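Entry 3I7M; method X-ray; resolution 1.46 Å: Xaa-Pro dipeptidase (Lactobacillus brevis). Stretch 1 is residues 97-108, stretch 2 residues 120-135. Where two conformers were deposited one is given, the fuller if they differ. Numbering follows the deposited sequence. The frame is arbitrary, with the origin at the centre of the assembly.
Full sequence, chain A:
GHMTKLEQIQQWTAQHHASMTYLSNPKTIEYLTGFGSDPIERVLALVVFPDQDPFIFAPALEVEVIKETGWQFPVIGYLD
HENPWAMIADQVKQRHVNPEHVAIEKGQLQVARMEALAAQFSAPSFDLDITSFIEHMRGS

Stretch 1, residues 97-108: VNPEHVAIEKGQ
Stretch 2 120-135: QFSAPSFDLDITSFIE

The shortest polar contact between the stretches joins His101 ND1 to Asp127 OD1, a hydrogen bond of 2.6 Å with an angle of 170° at the proton. The imidazole (chi1 -61°, m; chi2 -89°) donates in its own plane, and Asp127, with chi1 p at 56° and chi2 near 2°, brings its carboxylate to the ring edge. Lys106, extended beyond an m chi1 with chi2 to chi4 all t, carries NZ to 2.9 Å from Phe126 O and donates to that carbonyl.

The backbones run parallel in register, His101 beside Ser125 (CA to CA 4.7 Å) and Ile104 beside Asp129 (5.4 Å), but the strand axes diverge by 56° and the strands are weakly bonded. Ser125 N donates to Glu100 O (2.8 Å, 161°) and Val102 N to Ser125 O (2.9 Å, 167°), so Ser125 bonds to the residues before and after His101, as a parallel bridge requires. Further along, Ile104 N donates to Leu128 O (3.2 Å, 166°) and Ile130 N to Ile104 O (3.0 Å, 167°). Between these pairs the register shifts by one residue: Val102 lies nearest Phe126, whereas Ala103 lies nearest Leu128. Asp127 has phi/psi of -113/17, far from extended.

Asp129 (chi1 t, -169°) ties the end of this ladder to the helix beginning at Thr131. Its OD1 accepts the capping bond from Thr131 N (3.0 Å), a bond from Thr131 OG1 (2.7 Å) and, across the stretches, one from Lys106 N (3.1 Å, 160°). Thr131 OG1 in turn accepts from Gly107 N at 3.3 Å, nearly straight at 174°. Lys106 and Gly107 adopt helical-type phi/psi (-68/-26 and -67/-20), turning stretch 1 so that successive amides meet these acceptors.

At the opposite end of the contact, water 1 donates to Asn98 OD1 (2.7 Å) and Pro99 O (2.5 Å) and accepts from Ala123 N (3.0 Å), bridging the loops that precede the strands.

Apolar packing fills in around this framework. Pro99 CG sits 3.5 Å from the Phe121 ring centroid, 15° off the normal, a CH-pi contact over the face. The Phe126 ring (chi1 -74°, m; chi2 -102°) receives Val102 CB over one face, 4.0 Å from its centroid, while Ile104 CG2 approaches the edge, 3.8 Å from Phe126 CD1. On the sheet face shared by His101 and Ser125, Ala103 CB meets Leu128 CB at 3.8 Å. Finally, Glu105 CG packs 3.6 Å from Ile130 CG2. Together the contacts bury 1030 Å², both sides summed.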

ATOM      1  N   VAL A  97     -11.119  -5.159  -7.473  1.00 16.12           N
ATOM      2  CA  VAL A  97     -10.189  -4.402  -8.262  1.00 15.19           C
ATOM      3  C   VAL A  97      -9.279  -5.330  -9.023  1.00 14.33           C
ATOM      4  O   VAL A  97      -8.632  -6.227  -8.446  1.00 16.04           O
ATOM      5  CB  VAL A  97      -9.358  -3.433  -7.381  1.00 14.98           C
ATOM      6  CG1 VAL A  97      -8.204  -2.831  -8.224  1.00 14.83           C
ATOM      7  CG2 VAL A  97     -10.244  -2.386  -6.709  1.00 17.74           C
ATOM      8  N   ASN A  98      -9.251  -5.158 -10.344  1.00 14.97           N
ATOM      9  CA  ASN A  98      -8.290  -5.830 -11.209  0.60 14.42           C
ATOM     10  C   ASN A  98      -7.417  -4.706 -11.683  1.00 14.78           C
ATOM     11  O   ASN A  98      -7.786  -3.992 -12.633  1.00 15.15           O
ATOM     12  CB  ASN A  98      -8.977  -6.526 -12.389  0.60 16.12           C
ATOM     13  CG  ASN A  98      -7.991  -7.150 -13.385  0.60 17.98           C
ATOM     14  OD1 ASN A  98      -6.810  -7.340 -13.104  0.60 19.88           O
ATOM     15  ND2 ASN A  98      -8.514  -7.513 -14.563  0.60 23.52           N
ATOM     16  N   PRO A  99      -6.264  -4.494 -11.012  1.00 13.11           N
ATOM     17  CA  PRO A  99      -5.577  -3.218 -11.250  1.00 14.24           C
ATOM     18  C   PRO A  99      -4.962  -3.034 -12.609  1.00 14.17           C
ATOM     19  O   PRO A  99      -4.287  -3.937 -13.171  1.00 15.50           O
ATOM     20  CB  PRO A  99      -4.484  -3.178 -10.181  1.00 14.34           C
ATOM     21  CG  PRO A  99      -4.284  -4.537  -9.761  1.00 15.45           C
ATOM     22  CD  PRO A  99      -5.607  -5.282  -9.953  1.00 13.79           C
ATOM     23  N   GLU A 100      -5.164  -1.849 -13.142  1.00 12.80           N
ATOM     24  CA  GLU A 100      -4.500  -1.455 -14.374  1.00 13.10           C
ATOM     25  C   GLU A 100      -3.369  -0.528 -13.975  1.00 13.04           C
ATOM     26  O   GLU A 100      -2.332  -1.041 -13.530  1.00 12.13           O
ATOM     27  CB  GLU A 100      -5.496  -0.845 -15.362  1.00 15.09           C
ATOM     28  CG  GLU A 100      -6.475  -1.924 -15.865  1.00 19.29           C
ATOM     29  CD  GLU A 100      -7.414  -1.459 -16.958  1.00 24.84           C
ATOM     30  OE1 GLU A 100      -7.145  -0.442 -17.619  1.00 29.12           O
ATOM     31  OE2 GLU A 100      -8.434  -2.152 -17.136  1.00 32.64           O
ATOM     32  N   HIS A 101      -3.523   0.783 -14.002  1.00 10.94           N
ATOM     33  CA  HIS A 101      -2.456   1.655 -13.560  1.00 11.11           C
ATOM     34  C   HIS A 101      -2.344   1.614 -12.058  1.00 11.04           C
ATOM     35  O   HIS A 101      -3.356   1.713 -11.348  1.00 10.15           O
ATOM     36  CB  HIS A 101      -2.616   3.071 -14.068  1.00 12.02           C
ATOM     37  CG  HIS A 101      -2.613   3.158 -15.539  1.00 11.03           C
ATOM     38  ND1 HIS A 101      -1.463   3.319 -16.273  1.00 13.36           N
ATOM     39  CD2 HIS A 101      -3.609   2.940 -16.425  1.00 15.52           C
ATOM     40  CE1 HIS A 101      -1.784   3.339 -17.562  1.00 15.25           C
ATOM     41  NE2 HIS A 101      -3.072   3.077 -17.679  1.00 17.64           N
ATOM     42  N   VAL A 102      -1.133   1.362 -11.551  1.00  9.03           N
ATOM     43  CA  VAL A 102      -0.814   1.312 -10.124  1.00  9.65           C
ATOM     44  C   VAL A 102       0.253   2.336  -9.803  1.00  9.09           C
ATOM     45  O   VAL A 102       1.262   2.419 -10.510  1.00 12.07           O
ATOM     46  CB  VAL A 102      -0.357  -0.106  -9.668  1.00  9.55           C
ATOM     47  CG1 VAL A 102      -0.083  -0.081  -8.191  1.00 11.73           C
ATOM     48  CG2 VAL A 102      -1.415  -1.146 -10.011  1.00 11.61           C
ATOM     49  N   ALA A 103       0.029   3.197  -8.815  1.00  8.25           N
ATOM     50  CA  ALA A 103       1.020   4.150  -8.363  1.00  7.24           C
ATOM     51  C   ALA A 103       1.799   3.551  -7.204  1.00  8.17           C
ATOM     52  O   ALA A 103       1.227   2.854  -6.355  1.00  8.68           O
ATOM     53  CB  ALA A 103       0.331   5.416  -7.905  1.00  8.66           C
ATOM     54  N   ILE A 104       3.102   3.793  -7.236  1.00  7.34           N
ATOM     55  CA  ILE A 104       4.026   3.342  -6.184  1.00  6.49           C
ATOM     56  C   ILE A 104       4.951   4.518  -5.804  1.00  6.34           C
ATOM     57  O   ILE A 104       5.010   5.533  -6.532  1.00  7.33           O
ATOM     58  CB  ILE A 104       4.847   2.098  -6.580  1.00  7.36           C
ATOM     59  CG1 ILE A 104       5.466   2.283  -7.948  1.00  7.65           C
ATOM     60  CG2 ILE A 104       3.927   0.862  -6.541  1.00  8.28           C
ATOM     61  CD1 ILE A 104       6.534   1.301  -8.249  1.00 10.32           C
ATOM     62  N   GLU A 105       5.709   4.383  -4.741  1.00  6.75           N
ATOM     63  CA  GLU A 105       6.701   5.338  -4.296  1.00  6.91           C
ATOM     64  C   GLU A 105       8.016   4.843  -4.891  1.00  6.32           C
ATOM     65  O   GLU A 105       8.823   4.120  -4.278  1.00  6.73           O
ATOM     66  CB  GLU A 105       6.792   5.338  -2.762  1.00  6.64           C
ATOM     67  CG  GLU A 105       5.475   5.830  -2.180  1.00  7.03           C
ATOM     68  CD  GLU A 105       5.554   5.927  -0.688  1.00  9.03           C
ATOM     69  OE1 GLU A 105       5.272   4.913   0.005  1.00  9.06           O
ATOM     70  OE2 GLU A 105       5.840   7.036  -0.180  1.00  9.68           O
ATOM     71  N   LYS A 106       8.277   5.257  -6.113  1.00  7.19           N
ATOM     72  CA  LYS A 106       9.389   4.681  -6.872  1.00  7.33           C
ATOM     73  C   LYS A 106      10.737   5.030  -6.311  1.00  7.06           C
ATOM     74  O   LYS A 106      11.719   4.319  -6.520  1.00  6.95           O
ATOM     75  CB  LYS A 106       9.339   5.120  -8.334  1.00  7.78           C
ATOM     76  CG  LYS A 106       8.126   4.564  -9.000  1.00  8.14           C
ATOM     77  CD  LYS A 106       8.127   4.741 -10.551  1.00  9.15           C
ATOM     78  CE  LYS A 106       7.022   3.933 -11.234  1.00 10.85           C
ATOM     79  NZ  LYS A 106       7.049   4.118 -12.784  1.00  9.69           N
ATOM     80  N   GLY A 107      10.890   6.143  -5.601  1.00  7.30           N
ATOM     81  CA  GLY A 107      12.163   6.470  -5.000  1.00  6.77           C
ATOM     82  C   GLY A 107      12.598   5.539  -3.906  1.00  6.18           C
ATOM     83  O   GLY A 107      13.802   5.451  -3.596  1.00  7.95           O
ATOM     84  N   GLN A 108      11.670   4.806  -3.317  1.00  6.71           N
ATOM     85  CA  GLN A 108      11.936   3.904  -2.195  1.00  7.33           C
ATOM     86  C   GLN A 108      11.724   2.437  -2.558  1.00  7.22           C
ATOM     87  O   GLN A 108      12.463   1.599  -2.020  1.00  8.18           O
ATOM     88  CB  GLN A 108      11.079   4.322  -0.968  1.00  7.75           C
ATOM     89  CG  GLN A 108      11.267   3.432   0.256  1.00  8.82           C
ATOM     90  CD  GLN A 108      10.424   2.206   0.299  1.00 11.04           C
ATOM     91  OE1 GLN A 108      10.718   1.250   1.097  1.00 16.96           O
ATOM     92  NE2 GLN A 108       9.373   2.254  -0.374  1.00  9.37           N
ATOM     93  N   GLN A 120       1.229 -10.844  -9.401  1.00  9.93           N
ATOM     94  CA  GLN A 120      -0.023 -11.388  -8.846  1.00 10.41           C
ATOM     95  C   GLN A 120      -1.254 -10.922  -9.590  1.00 13.70           C
ATOM     96  O   GLN A 120      -2.340 -11.421  -9.308  1.00 14.97           O
ATOM     97  CB  GLN A 120      -0.103 -10.997  -7.385  1.00 11.64           C
ATOM     98  CG  GLN A 120       0.966 -11.630  -6.582  1.00 11.43           C
ATOM     99  CD  GLN A 120       0.803 -13.155  -6.380  1.00 10.53           C
ATOM    100  OE1 GLN A 120      -0.326 -13.651  -6.254  1.00 15.65           O
ATOM    101  NE2 GLN A 120       1.894 -13.880  -6.423  1.00 16.80           N
ATOM    102  N   PHE A 121      -1.098  -9.977 -10.516  1.00 12.72           N
ATOM    103  CA  PHE A 121      -2.198  -9.346 -11.255  1.00 13.73           C
ATOM    104  C   PHE A 121      -2.111  -9.621 -12.734  1.00 15.44           C
ATOM    105  O   PHE A 121      -1.024  -9.907 -13.231  1.00 15.36           O
ATOM    106  CB  PHE A 121      -2.234  -7.861 -10.994  1.00 13.53           C
ATOM    107  CG  PHE A 121      -2.403  -7.529  -9.541  1.00 14.69           C
ATOM    108  CD1 PHE A 121      -1.389  -6.893  -8.857  1.00 14.47           C
ATOM    109  CD2 PHE A 121      -3.575  -7.828  -8.877  1.00 13.37           C
ATOM    110  CE1 PHE A 121      -1.530  -6.594  -7.548  1.00 15.18           C
ATOM    111  CE2 PHE A 121      -3.690  -7.483  -7.554  1.00 15.26           C
ATOM    112  CZ  PHE A 121      -2.670  -6.854  -6.923  1.00 13.34           C
ATOM    113  N   SER A 122      -3.225  -9.531 -13.454  1.00 17.31           N
ATOM    114  CA  SER A 122      -3.170 -10.021 -14.835  1.00 18.19           C
ATOM    115  C   SER A 122      -2.375  -9.134 -15.777  1.00 17.71           C
ATOM    116  O   SER A 122      -1.558  -9.630 -16.547  1.00 17.65           O
ATOM    117  CB  SER A 122      -4.541 -10.291 -15.400  1.00 19.67           C
ATOM    118  OG  SER A 122      -5.432  -9.314 -14.981  1.00 24.59           O
ATOM    119  N   ALA A 123      -2.562  -7.824 -15.708  1.00 15.18           N
ATOM    120  CA  ALA A 123      -1.780  -6.942 -16.590  1.00 15.30           C
ATOM    121  C   ALA A 123      -1.768  -5.529 -16.048  1.00 15.63           C
ATOM    122  O   ALA A 123      -2.324  -4.605 -16.611  1.00 16.20           O
ATOM    123  CB  ALA A 123      -2.249  -6.962 -18.037  1.00 14.90           C
ATOM    124  N   PRO A 124      -1.106  -5.352 -14.932  1.00 13.05           N
ATOM    125  CA  PRO A 124      -1.004  -4.006 -14.338  1.00 12.17           C
ATOM    126  C   PRO A 124       0.058  -3.159 -15.040  1.00 13.24           C
ATOM    127  O   PRO A 124       0.907  -3.705 -15.758  1.00 15.06           O
ATOM    128  CB  PRO A 124      -0.542  -4.316 -12.906  1.00 13.85           C
ATOM    129  CG  PRO A 124       0.306  -5.575 -13.096  1.00 12.87           C
ATOM    130  CD  PRO A 124      -0.357  -6.355 -14.132  1.00 13.69           C
ATOM    131  N   SER A 125       0.023  -1.868 -14.814  1.00 11.39           N
ATOM    132  CA  SER A 125       0.966  -0.928 -15.418  1.00 11.13           C
ATOM    133  C   SER A 125       1.508  -0.008 -14.323  1.00 11.41           C
ATOM    134  O   SER A 125       0.735   0.746 -13.726  1.00 11.15           O
ATOM    135  CB  SER A 125       0.288  -0.009 -16.450  1.00 11.95           C
ATOM    136  OG  SER A 125      -0.190  -0.739 -17.573  1.00 13.96           O
ATOM    137  N   PHE A 126       2.777  -0.143 -13.950  1.00 11.18           N
ATOM    138  CA  PHE A 126       3.367   0.641 -12.876  1.00 11.13           C
ATOM    139  C   PHE A 126       4.057   1.849 -13.494  1.00 12.69           C
ATOM    140  O   PHE A 126       5.282   1.993 -13.500  1.00 13.93           O
ATOM    141  CB  PHE A 126       4.345  -0.227 -12.039  1.00 12.98           C
ATOM    142  CG  PHE A 126       3.669  -1.208 -11.152  1.00 10.34           C
ATOM    143  CD1 PHE A 126       3.528  -0.976  -9.829  1.00 10.50           C
ATOM    144  CD2 PHE A 126       3.131  -2.393 -11.651  1.00 11.64           C
ATOM    145  CE1 PHE A 126       2.926  -1.884  -8.956  1.00 11.94           C
ATOM    146  CE2 PHE A 126       2.486  -3.324 -10.789  1.00 12.90           C
ATOM    147  CZ  PHE A 126       2.367  -3.045  -9.453  1.00 14.14           C
ATOM    148  N   ASP A 127       3.236   2.747 -14.032  1.00 11.11           N
ATOM    149  CA  ASP A 127       3.722   3.903 -14.763  1.00 11.18           C
ATOM    150  C   ASP A 127       3.420   5.210 -14.023  1.00 12.06           C
ATOM    151  O   ASP A 127       3.459   6.295 -14.579  1.00 13.62           O
ATOM    152  CB  ASP A 127       3.161   3.887 -16.190  1.00 11.63           C
ATOM    153  CG  ASP A 127       1.699   3.826 -16.283  1.00 13.82           C
ATOM    154  OD1 ASP A 127       0.939   3.830 -15.301  1.00 11.90           O
ATOM    155  OD2 ASP A 127       1.305   3.831 -17.488  1.00 18.57           O
ATOM    156  N   LEU A 128       3.109   5.106 -12.746  1.00  9.81           N
ATOM    157  CA  LEU A 128       2.775   6.262 -11.914  1.00  9.43           C
ATOM    158  C   LEU A 128       3.655   6.313 -10.643  1.00  8.29           C
ATOM    159  O   LEU A 128       3.843   5.285  -9.973  1.00  9.27           O
ATOM    160  CB  LEU A 128       1.330   6.181 -11.456  1.00 10.15           C
ATOM    161  CG  LEU A 128       0.259   6.419 -12.514  1.00 11.57           C
ATOM    162  CD1 LEU A 128      -1.109   6.124 -11.928  1.00 11.52           C
ATOM    163  CD2 LEU A 128       0.255   7.832 -13.052  1.00 12.52           C
ATOM    164  N   ASP A 129       4.154   7.487 -10.286  1.00  8.33           N
ATOM    165  CA  ASP A 129       5.061   7.697  -9.176  1.00  7.67           C
ATOM    166  C   ASP A 129       4.424   8.740  -8.292  1.00  8.51           C
ATOM    167  O   ASP A 129       4.195   9.858  -8.702  1.00  8.78           O
ATOM    168  CB  ASP A 129       6.436   8.128  -9.682  1.00  8.81           C
ATOM    169  CG  ASP A 129       7.491   8.110  -8.616  1.00 11.74           C
ATOM    170  OD1 ASP A 129       7.182   7.789  -7.460  1.00 10.07           O
ATOM    171  OD2 ASP A 129       8.654   8.388  -8.976  1.00 12.28           O
ATOM    172  N   ILE A 130       4.132   8.359  -7.055  1.00  6.69           N
ATOM    173  CA  ILE A 130       3.571   9.271  -6.055  1.00  8.07           C
ATOM    174  C   ILE A 130       4.638   9.904  -5.165  1.00  7.46           C
ATOM    175  O   ILE A 130       4.305  10.726  -4.305  1.00  9.16           O
ATOM    176  CB  ILE A 130       2.443   8.589  -5.234  1.00  6.50           C
ATOM    177  CG1 ILE A 130       1.498   9.589  -4.594  1.00  7.77           C
ATOM    178  CG2 ILE A 130       3.027   7.533  -4.249  1.00  8.53           C
ATOM    179  CD1 ILE A 130       0.260   8.965  -4.009  1.00  8.68           C
ATOM    180  N   THR A 131       5.919   9.626  -5.467  1.00  9.56           N
ATOM    181  CA  THR A 131       7.034  10.128  -4.644  1.00 10.59           C
ATOM    182  C   THR A 131       6.939  11.653  -4.421  1.00 10.86           C
ATOM    183  O   THR A 131       6.958  12.122  -3.292  1.00 11.28           O
ATOM    184  CB  THR A 131       8.371   9.758  -5.268  1.00 11.41           C
ATOM    185  OG1 THR A 131       8.505   8.341  -5.200  1.00 10.84           O
ATOM    186  CG2 THR A 131       9.558  10.434  -4.467  1.00 12.24           C
ATOM    187  N   SER A 132       6.814  12.407  -5.512  1.00 10.79           N
ATOM    188  CA  SER A 132       6.804  13.857  -5.432  0.60 10.82           C
ATOM    189  C   SER A 132       5.570  14.374  -4.676  1.00 10.06           C
ATOM    190  O   SER A 132       5.660  15.340  -3.868  1.00 10.58           O
ATOM    191  CB  SER A 132       6.852  14.452  -6.830  0.60 11.49           C
ATOM    192  OG  SER A 132       6.702  15.844  -6.754  0.60 13.97           O
ATOM    193  N   PHE A 133       4.393  13.795  -4.963  1.00  8.98           N
ATOM    194  CA  PHE A 133       3.131  14.189  -4.305  1.00  8.86           C
ATOM    195  C   PHE A 133       3.253  14.008  -2.745  1.00  9.40           C
ATOM    196  O   PHE A 133       2.935  14.907  -1.924  1.00 11.13           O
ATOM    197  CB  PHE A 133       1.931  13.462  -4.840  1.00  9.64           C
ATOM    198  CG  PHE A 133       0.614  13.808  -4.116  1.00  9.17           C
ATOM    199  CD1 PHE A 133      -0.120  14.940  -4.450  1.00 11.34           C
ATOM    200  CD2 PHE A 133       0.107  13.009  -3.119  1.00 10.12           C
ATOM    201  CE1 PHE A 133      -1.294  15.269  -3.766  1.00 10.34           C
ATOM    202  CE2 PHE A 133      -1.064  13.319  -2.464  1.00 13.15           C
ATOM    203  CZ  PHE A 133      -1.770  14.458  -2.794  1.00 13.20           C
ATOM    204  N   ILE A 134       3.781  12.854  -2.333  1.00  9.95           N
ATOM    205  CA  ILE A 134       3.960  12.586  -0.909  1.00 11.75           C
ATOM    206  C   ILE A 134       4.975  13.600  -0.344  1.00 13.79           C
ATOM    207  O   ILE A 134       4.817  14.082   0.795  1.00 15.74           O
ATOM    208  CB  ILE A 134       4.433  11.133  -0.664  1.00 10.87           C
ATOM    209  CG1 ILE A 134       3.388  10.080  -1.068  1.00 11.60           C
ATOM    210  CG2 ILE A 134       4.961  11.012   0.812  1.00 13.04           C
ATOM    211  CD1 ILE A 134       2.008  10.206  -0.466  1.00 11.08           C
ATOM    212  N   GLU A 135       6.048  13.890  -1.075  1.00 15.23           N
ATOM    213  CA  GLU A 135       7.127  14.815  -0.638  0.60 17.83           C
ATOM    214  C   GLU A 135       6.525  16.188  -0.296  1.00 17.79           C
ATOM    215  O   GLU A 135       6.936  16.868   0.683  1.00 19.04           O
ATOM    216  CB  GLU A 135       8.135  15.008  -1.788  0.60 18.80           C
ATOM    217  CG  GLU A 135       9.576  14.606  -1.536  0.60 22.23           C
ATOM    218  CD  GLU A 135      10.310  14.108  -2.814  0.60 25.03           C
ATOM    219  OE1 GLU A 135      11.230  13.263  -2.695  0.60 26.93           O
ATOM    220  OE2 GLU A 135       9.988  14.569  -3.940  0.60 25.52           O
TER
HETATM  221  O   HOH W   1      -4.460  -6.365 -13.892  1.00 22.72           O